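Local structure of 2-Keto-3-deoxy-(6-phospho-)gluconate aldolase (Thermoproteus tenax, 2R91) at residues A[5-9]-A[41-45]; A[98-104]-A[134-138]. The protein is an aldolase of the dihydrodipicolinate synthetase family, a group of TIM-barrel proteins, and assembles from four copies of one chain. All blocks are in the same frame, centred on the assembly; numbering follows the deposited sequence.

Interaction 1 of 2, residues A[5-9]-A[41-45]; sequences APVIT and TTGLG. With SO4 (sulfate ion), chain E.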
loop_
_atom_site.group_PDB
_atom_site.type_symbol
_atom_site.label_atom_id
_atom_site.label_comp_id
_atom_site.label_asym_id
_atom_site.label_seq_id
_atom_site.Cartn_x
_atom_site.Cartn_y
_atom_site.Cartn_z
ATOM N N ALA A 5 17.880 -22.408 -8.567
ATOM C CA ALA A 5 16.556 -22.915 -8.256
ATOM C C ALA A 5 16.234 -22.786 -6.760
ATOM O O ALA A 5 16.917 -23.389 -5.940
ATOM C CB ALA A 5 16.441 -24.351 -8.685
ATOM N N PRO A 6 15.168 -22.023 -6.409
ATOM C CA PRO A 6 14.670 -22.021 -5.029
ATOM C C PRO A 6 13.817 -23.279 -4.964
ATOM O O PRO A 6 12.608 -23.279 -5.276
ATOM C CB PRO A 6 13.849 -20.708 -4.945
ATOM C CG PRO A 6 13.265 -20.562 -6.398
ATOM C CD PRO A 6 14.324 -21.202 -7.328
ATOM N N VAL A 7 14.475 -24.383 -4.608
ATOM C CA VAL A 7 13.921 -25.710 -4.760
ATOM C C VAL A 7 12.769 -25.973 -3.807
ATOM O O VAL A 7 12.771 -25.493 -2.661
ATOM C CB VAL A 7 15.052 -26.767 -4.630
ATOM C CG1 VAL A 7 15.569 -26.832 -3.163
ATOM C CG2 VAL A 7 14.592 -28.128 -5.161
ATOM N N ILE A 8 11.766 -26.713 -4.292
ATOM C CA ILE A 8 10.674 -27.142 -3.433
ATOM C C ILE A 8 11.175 -28.132 -2.369
ATOM O O ILE A 8 12.094 -28.903 -2.609
ATOM C CB ILE A 8 9.516 -27.814 -4.233
ATOM C CG1 ILE A 8 10.066 -28.908 -5.157
ATOM C CG2 ILE A 8 8.708 -26.740 -5.041
ATOM C CD1 ILE A 8 9.000 -29.772 -5.848
ATOM N N THR A 9 10.508 -28.128 -1.221
ATOM C CA THR A 9 10.747 -29.082 -0.173
ATOM C C THR A 9 9.682 -30.190 -0.320
ATOM O O THR A 9 8.491 -29.940 -0.189
ATOM C CB THR A 9 10.641 -28.377 1.183
ATOM O OG1 THR A 9 11.628 -27.337 1.268
ATOM C CG2 THR A 9 10.814 -29.376 2.320
ATOM N N THR A 41 11.375 -19.158 -0.089
ATOM C CA THR A 41 9.908 -19.163 0.038
ATOM C C THR A 41 9.287 -20.284 -0.760
ATOM O O THR A 41 8.367 -20.951 -0.289
ATOM C CB THR A 41 9.297 -17.798 -0.405
ATOM O OG1 THR A 41 9.877 -16.798 0.408
ATOM C CG2 THR A 41 7.776 -17.788 -0.227
ATOM N N THR A 42 9.776 -20.509 -1.977
ATOM C CA THR A 42 9.291 -21.621 -2.795
ATOM C C THR A 42 9.517 -23.002 -2.080
ATOM O O THR A 42 8.705 -23.936 -2.263
ATOM C CB THR A 42 9.951 -21.601 -4.205
ATOM O OG1 THR A 42 9.628 -20.360 -4.834
ATOM C CG2 THR A 42 9.466 -22.774 -5.087
ATOM N N GLY A 43 10.598 -23.087 -1.277
ATOM C CA GLY A 43 10.888 -24.276 -0.423
ATOM C C GLY A 43 10.163 -24.275 0.916
ATOM O O GLY A 43 10.442 -25.113 1.803
ATOM N N LEU A 44 9.215 -23.347 1.086
ATOM C CA LEU A 44 8.440 -23.223 2.329
ATOM C C LEU A 44 9.296 -22.906 3.562
ATOM O O LEU A 44 8.927 -23.271 4.673
ATOM C CB LEU A 44 7.620 -24.489 2.622
ATOM C CG LEU A 44 6.471 -24.934 1.714
ATOM C CD1 LEU A 44 5.502 -25.805 2.472
ATOM C CD2 LEU A 44 5.774 -23.768 0.975
ATOM N N GLY A 45 10.400 -22.202 3.362
ATOM C CA GLY A 45 11.391 -21.974 4.422
ATOM C C GLY A 45 10.849 -21.633 5.795
ATOM O O GLY A 45 11.140 -22.324 6.767
HETATM S S SO4 E . 11.369 -17.617 -3.936
HETATM O O1 SO4 E . 11.685 -16.267 -3.397
HETATM O O2 SO4 E . 11.925 -17.601 -5.310
HETATM O O3 SO4 E . 11.757 -18.765 -3.135
HETATM O O4 SO4 E . 9.904 -17.833 -4.041
HETATM O O HOH W 1 8.352 -26.259 -0.870
#
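At the mouth of the TIM barrel, where the chain leaving strand 2-6 meets the loop after strand 35-38, Pro-6 and Thr-42 come together beside a bound sulfate. Pro-6 sits at the centre of an inverse gamma turn, and its carbonyl O faces the Thr-42 methyl, CG2, at 3.2 Å. Thr-42 CG2 also meets Ile-8 CG2, at 4.0 Å. Thr-42 OG1 stands beside its own backbone N (chi1 -59°), with CG2 anti to that N, so hydroxyl and amide both face the anion. The amide N binds sulfate O3 at 2.9 Å, almost straight (176°), while OG1 holds O4 at 2.7 Å; Tyr-128, Lys-153 and Thr-155 bind the same ion. Pro-6 CB and CG lean on it from the strand.

Further along, Val-7 O comes within 3.2 Å of Gly-43 CA. The one direct hydrogen bond between the two segments follows: Thr-9 OG1 donates to Gly-43 O at 2.6 Å, approaching at 122° to the C=O bond. A water ties the same ends together, accepting from Thr-9 N and donating to Thr-42 O at 2.7 Å. The side chain of Asn-199 holds segment 5-9 on either side of Val-7, through Pro-6 O and Ile-8 N. Val-7 itself packs on helix 18-30 and strand 35-38, while Ile-8 wedges between helices 18-30 and 239-251.

Interaction 2 of 2, residues A[98-104]-A[134-138]; sequences PPYYFPR and VGRDV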
loop_
_atom_site.group_PDB
_atom_site.type_symbol
_atom_site.label_atom_id
_atom_site.label_comp_id
_atom_site.label_asym_id
_atom_site.label_seq_id
_atom_site.Cartn_x
_atom_site.Cartn_y
_atom_site.Cartn_z
ATOM N N PRO A 98 15.239 -10.918 5.956
ATOM C CA PRO A 98 15.256 -10.081 7.145
ATOM C C PRO A 98 14.231 -10.640 8.149
ATOM O O PRO A 98 13.302 -11.331 7.761
ATOM C CB PRO A 98 14.719 -8.726 6.642
ATOM C CG PRO A 98 14.853 -8.763 5.094
ATOM C CD PRO A 98 14.672 -10.235 4.770
ATOM N N PRO A 99 14.380 -10.305 9.428
ATOM C CA PRO A 99 13.310 -10.678 10.374
ATOM C C PRO A 99 11.934 -10.306 9.791
ATOM O O PRO A 99 11.746 -9.173 9.340
ATOM C CB PRO A 99 13.633 -9.804 11.607
ATOM C CG PRO A 99 15.229 -9.791 11.592
ATOM C CD PRO A 99 15.510 -9.604 10.074
ATOM N N TYR A 100 11.012 -11.261 9.769
ATOM C CA TYR A 100 9.690 -11.084 9.172
ATOM C C TYR A 100 8.577 -11.177 10.234
ATOM O O TYR A 100 8.850 -11.235 11.446
ATOM C CB TYR A 100 9.480 -12.133 8.055
ATOM C CG TYR A 100 9.836 -13.572 8.476
ATOM C CD1 TYR A 100 8.866 -14.414 9.013
ATOM C CD2 TYR A 100 11.125 -14.080 8.300
ATOM C CE1 TYR A 100 9.177 -15.738 9.407
ATOM C CE2 TYR A 100 11.443 -15.387 8.681
ATOM C CZ TYR A 100 10.460 -16.202 9.238
ATOM O OH TYR A 100 10.760 -17.491 9.601
ATOM N N TYR A 101 7.336 -11.139 9.769
ATOM C CA TYR A 101 6.139 -11.084 10.605
ATOM C C TYR A 101 5.959 -9.780 11.447
ATOM O O TYR A 101 5.016 -9.026 11.241
ATOM C CB TYR A 101 5.982 -12.353 11.518
ATOM C CG TYR A 101 4.688 -12.205 12.245
ATOM C CD1 TYR A 101 3.488 -12.430 11.574
ATOM C CD2 TYR A 101 4.642 -11.718 13.560
ATOM C CE1 TYR A 101 2.252 -12.227 12.203
ATOM C CE2 TYR A 101 3.409 -11.460 14.190
ATOM C CZ TYR A 101 2.228 -11.749 13.505
ATOM O OH TYR A 101 1.002 -11.504 14.058
ATOM N N PHE A 102 6.867 -9.527 12.393
ATOM C CA PHE A 102 6.714 -8.424 13.330
ATOM C C PHE A 102 6.833 -7.081 12.644
ATOM O O PHE A 102 7.830 -6.821 11.994
ATOM C CB PHE A 102 7.740 -8.539 14.465
ATOM C CG PHE A 102 7.570 -9.808 15.292
ATOM C CD1 PHE A 102 6.575 -9.883 16.263
ATOM C CD2 PHE A 102 8.365 -10.922 15.061
ATOM C CE1 PHE A 102 6.389 -11.075 17.002
ATOM C CE2 PHE A 102 8.193 -12.093 15.768
ATOM C CZ PHE A 102 7.204 -12.180 16.752
ATOM N N PRO A 103 5.800 -6.240 12.760
ATOM C CA PRO A 103 5.862 -4.912 12.144
ATOM C C PRO A 103 6.742 -4.014 12.988
ATOM O O PRO A 103 6.806 -4.152 14.210
ATOM C CB PRO A 103 4.393 -4.417 12.189
ATOM C CG PRO A 103 3.557 -5.615 12.569
ATOM C CD PRO A 103 4.489 -6.497 13.384
ATOM N N ARG A 104 7.468 -3.127 12.343
ATOM C CA ARG A 104 8.151 -2.085 13.077
ATOM C C ARG A 104 9.197 -2.564 14.100
ATOM O O ARG A 104 9.321 -1.986 15.175
ATOM C CB ARG A 104 7.117 -1.168 13.753
ATOM C CG ARG A 104 6.283 -0.334 12.757
ATOM C CD ARG A 104 5.289 0.566 13.515
ATOM N NE ARG A 104 4.363 -0.246 14.310
ATOM C CZ ARG A 104 3.037 -0.187 14.225
ATOM N NH1 ARG A 104 2.447 0.693 13.416
ATOM N NH2 ARG A 104 2.305 -0.992 14.989
ATOM N N VAL A 134 7.859 -10.593 3.530
ATOM C CA VAL A 134 8.548 -10.239 4.788
ATOM C C VAL A 134 7.860 -9.085 5.539
ATOM O O VAL A 134 7.836 -9.047 6.787
ATOM C CB VAL A 134 10.018 -9.904 4.461
ATOM C CG1 VAL A 134 10.764 -9.252 5.634
ATOM C CG2 VAL A 134 10.719 -11.168 3.959
ATOM N N GLY A 135 7.294 -8.147 4.776
ATOM C CA GLY A 135 6.601 -7.009 5.350
ATOM C C GLY A 135 7.526 -5.822 5.568
ATOM O O GLY A 135 7.121 -4.812 6.129
ATOM N N ARG A 136 8.794 -5.972 5.185
ATOM C CA ARG A 136 9.754 -4.858 5.185
ATOM C C ARG A 136 10.732 -5.068 4.041
ATOM O O ARG A 136 10.878 -6.172 3.517
ATOM C CB ARG A 136 10.538 -4.708 6.528
ATOM C CG ARG A 136 11.247 -5.991 7.042
ATOM C CD ARG A 136 11.998 -5.786 8.376
ATOM N NE ARG A 136 11.136 -5.118 9.360
ATOM C CZ ARG A 136 10.205 -5.703 10.109
ATOM N NH1 ARG A 136 10.035 -7.049 10.101
ATOM N NH2 ARG A 136 9.464 -4.929 10.901
ATOM N N ASP A 137 11.451 -4.013 3.723
ATOM C CA ASP A 137 12.453 -3.994 2.659
ATOM C C ASP A 137 13.810 -3.670 3.269
ATOM O O ASP A 137 13.915 -2.755 4.088
ATOM C CB ASP A 137 12.067 -2.867 1.661
ATOM C CG ASP A 137 12.985 -2.797 0.438
ATOM O OD1 ASP A 137 13.530 -3.823 0.013
ATOM O OD2 ASP A 137 13.161 -1.683 -0.095
ATOM N N VAL A 138 14.843 -4.399 2.865
ATOM C CA VAL A 138 16.214 -3.992 3.123
ATOM C C VAL A 138 16.810 -3.595 1.768
ATOM O O VAL A 138 17.256 -4.464 0.995
ATOM C CB VAL A 138 17.018 -5.108 3.807
ATOM C CG1 VAL A 138 18.480 -4.686 3.998
ATOM C CG2 VAL A 138 16.370 -5.428 5.198
HETATM O O HOH W 2 7.166 -7.414 8.846
#
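Arg-136 reaches across to the loop 98-104 and grips two of its carbonyls, beside a close-packed apolar patch formed by Pro-98, Val-134 and Val-138. In that patch the Pro-98 ring crosses Val-134 at about a right angle, CB lying 4.1 Å from CG1, and runs antiparallel past Val-138, whose CG2 touches Pro-98 CG at 3.7 Å. Val-134 CG1 also meets Tyr-100 CB at 4.0 Å. Leu-127 and Phe-114 close in behind Pro-98, so this end is thoroughly buried.

The arginine begins with CG wedged between its backbone N and carbonyl carbon (chi1 53°) and bends at chi3, which turns the edge of the guanidinium to the loop carbonyls. Two nitrogens pinch Phe-102 O end-on, Arg-136 NH1 at 2.9 Å from Phe-102 O and Arg-136 NH2 at 2.7 Å from Phe-102 O, with the oxygen lying in the guanidinium plane. NH1 also donates to Pro-99 O at 2.8 Å, but from well above that carbonyl's plane (41°). Three bonds to two carbonyls thus fix the group's rotation. A water donates to Phe-102 O and, at 2.7 Å, to Val-134 O, joining the loop to the helix end.

Beyond this the contact opens toward solvent: Gly-135, which leaves helix 131-134 with positive phi, is exposed, as is Arg-104. Tyr-101, by contrast, is buried against the second subunit, at the centre of a classic gamma turn closed by Phe-102 N and Tyr-100 O. Its OH bonds Thr-41 OG1 of the second subunit, and its ring stacks edge-to-face with Tyr-100 of that subunit. Such an exchange of tyrosines across a dimer interface, carried on the loop after the fourth barrel strand, is characteristic of the dihydrodipicolinate synthetase family.

How the interactions relate
The two contacts follow each other along the chain, interaction 1 closing before interaction 2 opens, and both join chain at or past the ends of strands of the one barrel: the first and second strands for interaction 1, the fourth and fifth for interaction 2. Their centres are 19 Å apart and their nearest atoms about 6 Å, so they do not touch within one chain. Strand 125-129 links them, since Val-138 packs on it while its Tyr-128 reaches the sulfate and Thr-41. Across the interface they do meet: the 98-104 loop of one subunit packs on the 41-45 turn of the other, so the second subunit comes up to Thr-41, next to the residue that binds the sulfate.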